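Local coordinates for protein pectinesterase (Sitophilus oryzae, PDB 4PMH) that hydrolyses the methyl esters of pectin, releasing methanol and leaving galacturonate chains, and probably takes part in the digestion of plant cell walls, at residues Ala58-Ile69 and Ile82-Tyr92. Sequence-based numbering, arbitrary orientation.
Sequences AINAGGTTRKYI and IPNTKVPLTIY. Unlike the reference sequence in segment 58-69: A61 (reference Thr).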
# COMPACT_ATOMS: atom_id res chain seq x y z
N ALA A 58 -10.44 -9.36 -20.92
CA ALA A 58 -9.96 -8.01 -21.25
C ALA A 58 -8.49 -8.00 -21.71
O ALA A 58 -8.14 -7.35 -22.70
CB ALA A 58 -10.16 -7.08 -20.06
N ILE A 59 -7.63 -8.74 -21.00
CA ILE A 59 -6.22 -8.80 -21.37
C ILE A 59 -6.02 -9.51 -22.71
O ILE A 59 -5.31 -9.00 -23.59
CB ILE A 59 -5.39 -9.46 -20.26
CG1 ILE A 59 -5.40 -8.57 -19.03
CG2 ILE A 59 -3.97 -9.75 -20.76
CD1 ILE A 59 -4.59 -9.10 -17.87
N ASN A 60 -6.67 -10.67 -22.87
CA ASN A 60 -6.52 -11.49 -24.07
C ASN A 60 -7.02 -10.75 -25.32
O ASN A 60 -6.47 -10.93 -26.41
CB ASN A 60 -7.24 -12.82 -23.94
CG ASN A 60 -6.59 -13.77 -22.94
OD1 ASN A 60 -5.37 -13.74 -22.71
ND2 ASN A 60 -7.41 -14.61 -22.33
N ALA A 61 -8.02 -9.90 -25.17
CA ALA A 61 -8.58 -9.19 -26.33
C ALA A 61 -7.66 -8.10 -26.83
O ALA A 61 -7.82 -7.64 -27.95
CB ALA A 61 -9.94 -8.61 -26.01
N GLY A 62 -6.71 -7.68 -26.00
CA GLY A 62 -5.66 -6.77 -26.42
C GLY A 62 -6.18 -5.38 -26.72
O GLY A 62 -7.25 -5.00 -26.27
N GLY A 63 -5.42 -4.63 -27.51
CA GLY A 63 -5.80 -3.25 -27.83
C GLY A 63 -5.24 -2.23 -26.84
O GLY A 63 -4.66 -2.61 -25.81
N THR A 64 -5.44 -0.96 -27.15
CA THR A 64 -4.95 0.16 -26.35
C THR A 64 -6.07 0.92 -25.66
O THR A 64 -5.80 1.84 -24.89
CB THR A 64 -4.30 1.20 -27.27
OG1 THR A 64 -5.24 1.60 -28.30
CG2 THR A 64 -3.07 0.62 -27.89
N THR A 65 -7.31 0.56 -25.95
CA THR A 65 -8.45 1.25 -25.38
C THR A 65 -8.70 0.70 -23.99
O THR A 65 -8.68 -0.52 -23.76
CB THR A 65 -9.71 1.12 -26.26
OG1 THR A 65 -9.58 2.01 -27.37
CG2 THR A 65 -10.96 1.50 -25.49
N ARG A 66 -8.93 1.62 -23.06
CA ARG A 66 -9.18 1.26 -21.67
C ARG A 66 -10.45 0.42 -21.61
O ARG A 66 -11.48 0.78 -22.19
CB ARG A 66 -9.31 2.53 -20.80
CG ARG A 66 -9.69 2.28 -19.34
CD ARG A 66 -9.51 3.51 -18.46
NE ARG A 66 -8.11 3.87 -18.28
CZ ARG A 66 -7.26 3.22 -17.48
NH1 ARG A 66 -7.65 2.14 -16.77
NH2 ARG A 66 -6.00 3.61 -17.42
N LYS A 67 -10.36 -0.72 -20.94
CA LYS A 67 -11.48 -1.64 -20.78
C LYS A 67 -11.98 -1.60 -19.33
O LYS A 67 -11.19 -1.48 -18.39
CB LYS A 67 -11.06 -3.06 -21.14
CG LYS A 67 -10.73 -3.27 -22.61
CD LYS A 67 -12.00 -3.21 -23.44
CE LYS A 67 -11.69 -3.01 -24.91
NZ LYS A 67 -12.98 -2.88 -25.64
N TYR A 68 -13.30 -1.72 -19.19
CA TYR A 68 -13.99 -1.54 -17.92
C TYR A 68 -14.61 -2.86 -17.47
O TYR A 68 -15.47 -3.43 -18.14
CB TYR A 68 -15.06 -0.47 -18.05
CG TYR A 68 -14.46 0.91 -18.24
CD1 TYR A 68 -14.12 1.37 -19.51
CD2 TYR A 68 -14.21 1.73 -17.15
CE1 TYR A 68 -13.56 2.64 -19.68
CE2 TYR A 68 -13.65 2.99 -17.31
CZ TYR A 68 -13.33 3.44 -18.58
OH TYR A 68 -12.77 4.69 -18.73
N ILE A 69 -14.12 -3.33 -16.33
CA ILE A 69 -14.59 -4.55 -15.74
C ILE A 69 -15.41 -4.18 -14.52
O ILE A 69 -14.86 -3.69 -13.53
CB ILE A 69 -13.43 -5.46 -15.29
CG1 ILE A 69 -12.69 -5.97 -16.52
CG2 ILE A 69 -13.96 -6.62 -14.44
CD1 ILE A 69 -11.28 -6.43 -16.29
N ILE A 82 -3.53 -9.39 -12.09
CA ILE A 82 -3.36 -8.63 -13.34
C ILE A 82 -1.91 -8.76 -13.77
O ILE A 82 -1.05 -8.08 -13.24
CB ILE A 82 -3.68 -7.12 -13.22
CG1 ILE A 82 -4.93 -6.85 -12.37
CG2 ILE A 82 -3.76 -6.51 -14.61
CD1 ILE A 82 -6.27 -7.15 -13.01
N PRO A 83 -1.62 -9.66 -14.74
CA PRO A 83 -0.27 -9.78 -15.27
C PRO A 83 0.08 -8.60 -16.18
O PRO A 83 -0.81 -7.88 -16.61
CB PRO A 83 -0.34 -11.08 -16.07
CG PRO A 83 -1.73 -11.11 -16.58
CD PRO A 83 -2.57 -10.50 -15.48
N ASN A 84 1.35 -8.44 -16.48
CA ASN A 84 1.80 -7.32 -17.31
C ASN A 84 1.09 -7.36 -18.67
O ASN A 84 0.98 -8.42 -19.28
CB ASN A 84 3.31 -7.34 -17.50
CG ASN A 84 3.89 -5.96 -17.84
OD1 ASN A 84 3.18 -5.02 -18.19
ND2 ASN A 84 5.20 -5.84 -17.73
N THR A 85 0.55 -6.22 -19.09
CA THR A 85 -0.20 -6.11 -20.33
C THR A 85 -0.22 -4.65 -20.74
O THR A 85 -0.05 -3.78 -19.90
CB THR A 85 -1.66 -6.61 -20.18
OG1 THR A 85 -2.41 -6.31 -21.36
CG2 THR A 85 -2.38 -5.94 -18.99
N LYS A 86 -0.42 -4.37 -22.02
CA LYS A 86 -0.55 -2.99 -22.51
C LYS A 86 -2.01 -2.55 -22.55
O LYS A 86 -2.29 -1.41 -22.89
CB LYS A 86 0.03 -2.85 -23.93
CG LYS A 86 1.41 -3.44 -24.16
CD LYS A 86 2.44 -2.87 -23.20
CE LYS A 86 3.87 -3.09 -23.71
NZ LYS A 86 4.26 -2.06 -24.72
N VAL A 87 -2.93 -3.46 -22.22
CA VAL A 87 -4.35 -3.08 -22.12
C VAL A 87 -4.61 -2.29 -20.83
O VAL A 87 -4.42 -2.84 -19.72
CB VAL A 87 -5.29 -4.30 -22.11
CG1 VAL A 87 -6.73 -3.83 -22.06
CG2 VAL A 87 -5.06 -5.19 -23.33
N PRO A 88 -5.07 -1.01 -20.94
CA PRO A 88 -5.45 -0.28 -19.72
C PRO A 88 -6.76 -0.83 -19.15
O PRO A 88 -7.76 -0.91 -19.86
CB PRO A 88 -5.60 1.19 -20.20
CG PRO A 88 -5.12 1.20 -21.61
CD PRO A 88 -5.35 -0.20 -22.13
N LEU A 89 -6.75 -1.16 -17.86
CA LEU A 89 -7.90 -1.77 -17.21
C LEU A 89 -8.42 -0.93 -16.05
O LEU A 89 -7.65 -0.43 -15.22
CB LEU A 89 -7.50 -3.14 -16.70
CG LEU A 89 -6.91 -4.17 -17.67
CD1 LEU A 89 -6.52 -5.43 -16.89
CD2 LEU A 89 -7.88 -4.54 -18.76
N THR A 90 -9.75 -0.79 -15.99
CA THR A 90 -10.44 -0.23 -14.84
C THR A 90 -11.32 -1.34 -14.27
O THR A 90 -12.14 -1.91 -14.98
CB THR A 90 -11.30 0.97 -15.27
OG1 THR A 90 -10.44 1.99 -15.78
CG2 THR A 90 -12.11 1.52 -14.12
N ILE A 91 -11.11 -1.68 -13.01
CA ILE A 91 -11.89 -2.70 -12.33
C ILE A 91 -12.66 -2.01 -11.22
O ILE A 91 -12.05 -1.49 -10.29
CB ILE A 91 -10.97 -3.81 -11.75
CG1 ILE A 91 -10.18 -4.50 -12.87
CG2 ILE A 91 -11.79 -4.87 -10.99
CD1 ILE A 91 -8.79 -3.97 -13.05
N TYR A 92 -13.99 -2.01 -11.32
CA TYR A 92 -14.81 -1.33 -10.35
C TYR A 92 -15.98 -2.11 -9.83
O TYR A 92 -16.58 -2.88 -10.55
CB TYR A 92 -15.29 0.01 -10.90
CG TYR A 92 -16.33 -0.06 -11.99
CD1 TYR A 92 -15.97 -0.17 -13.32
CD2 TYR A 92 -17.66 0.02 -11.69
CE1 TYR A 92 -16.93 -0.20 -14.32
CE2 TYR A 92 -18.63 0.00 -12.67
CZ TYR A 92 -18.25 -0.12 -13.99
OH TYR A 92 -19.22 -0.16 -14.96
O HOH W 1 -2.43 -8.04 -23.50
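I59, in the last turn of helix 51-61, is the main bump of this contact, and the hollow that takes it is built by the loop leading into strand 89-92. Its CG1 branch, anti to the carbonyl carbon (chi1 -67°) and then extended, carries CD1 to the ring of P83, a tight fit with I59 CD1 3.4 Å from P83 CD. The CG2 branch meets T85, and L89 forks to close the hollow, CD1 against I59 CG1 and CD2 against A58 CB. A water links the two sides, donating to I59 O and lying 2.8 Å from T85 OG1; the same hydroxyl accepts from V87 N, forming an ST turn that shapes the loop.

The next bump comes the other way. V87 CG2 nestles against the backbone where the helix ends, 3.5 Å from G62 CA. The P88 ring fits against the T64-R66 bend, CG towards T64 O and CD towards T65 O, and R66 reaches across it: the bend at chi3 (-69°) lays one face of the guanidinium over P88 CB. R66 NH1 donates to T90 OG1 at 3.0 Å, tilted from the guanidinium plane, while NH2 bonds A158 O and T90 OG1 is also bonded to Q160, so both groups are also held by the chain around strand 160-162, the next in the sheet.

Beyond this, K67-I69 and P88-Y92 are joined in parallel by four backbone bonds, the first from K67 N to P88 O at 2.8 Å. On one face Y68 runs alongside T90, its CD2 3.5 Å from T90 CB; on the other I69 CD1 lies against I91 CG1, like residue beside like. Such stacking on successive parallel strands is characteristic of the right-handed parallel beta-helix of pectinesterases, here near the end begun by strand 42-44.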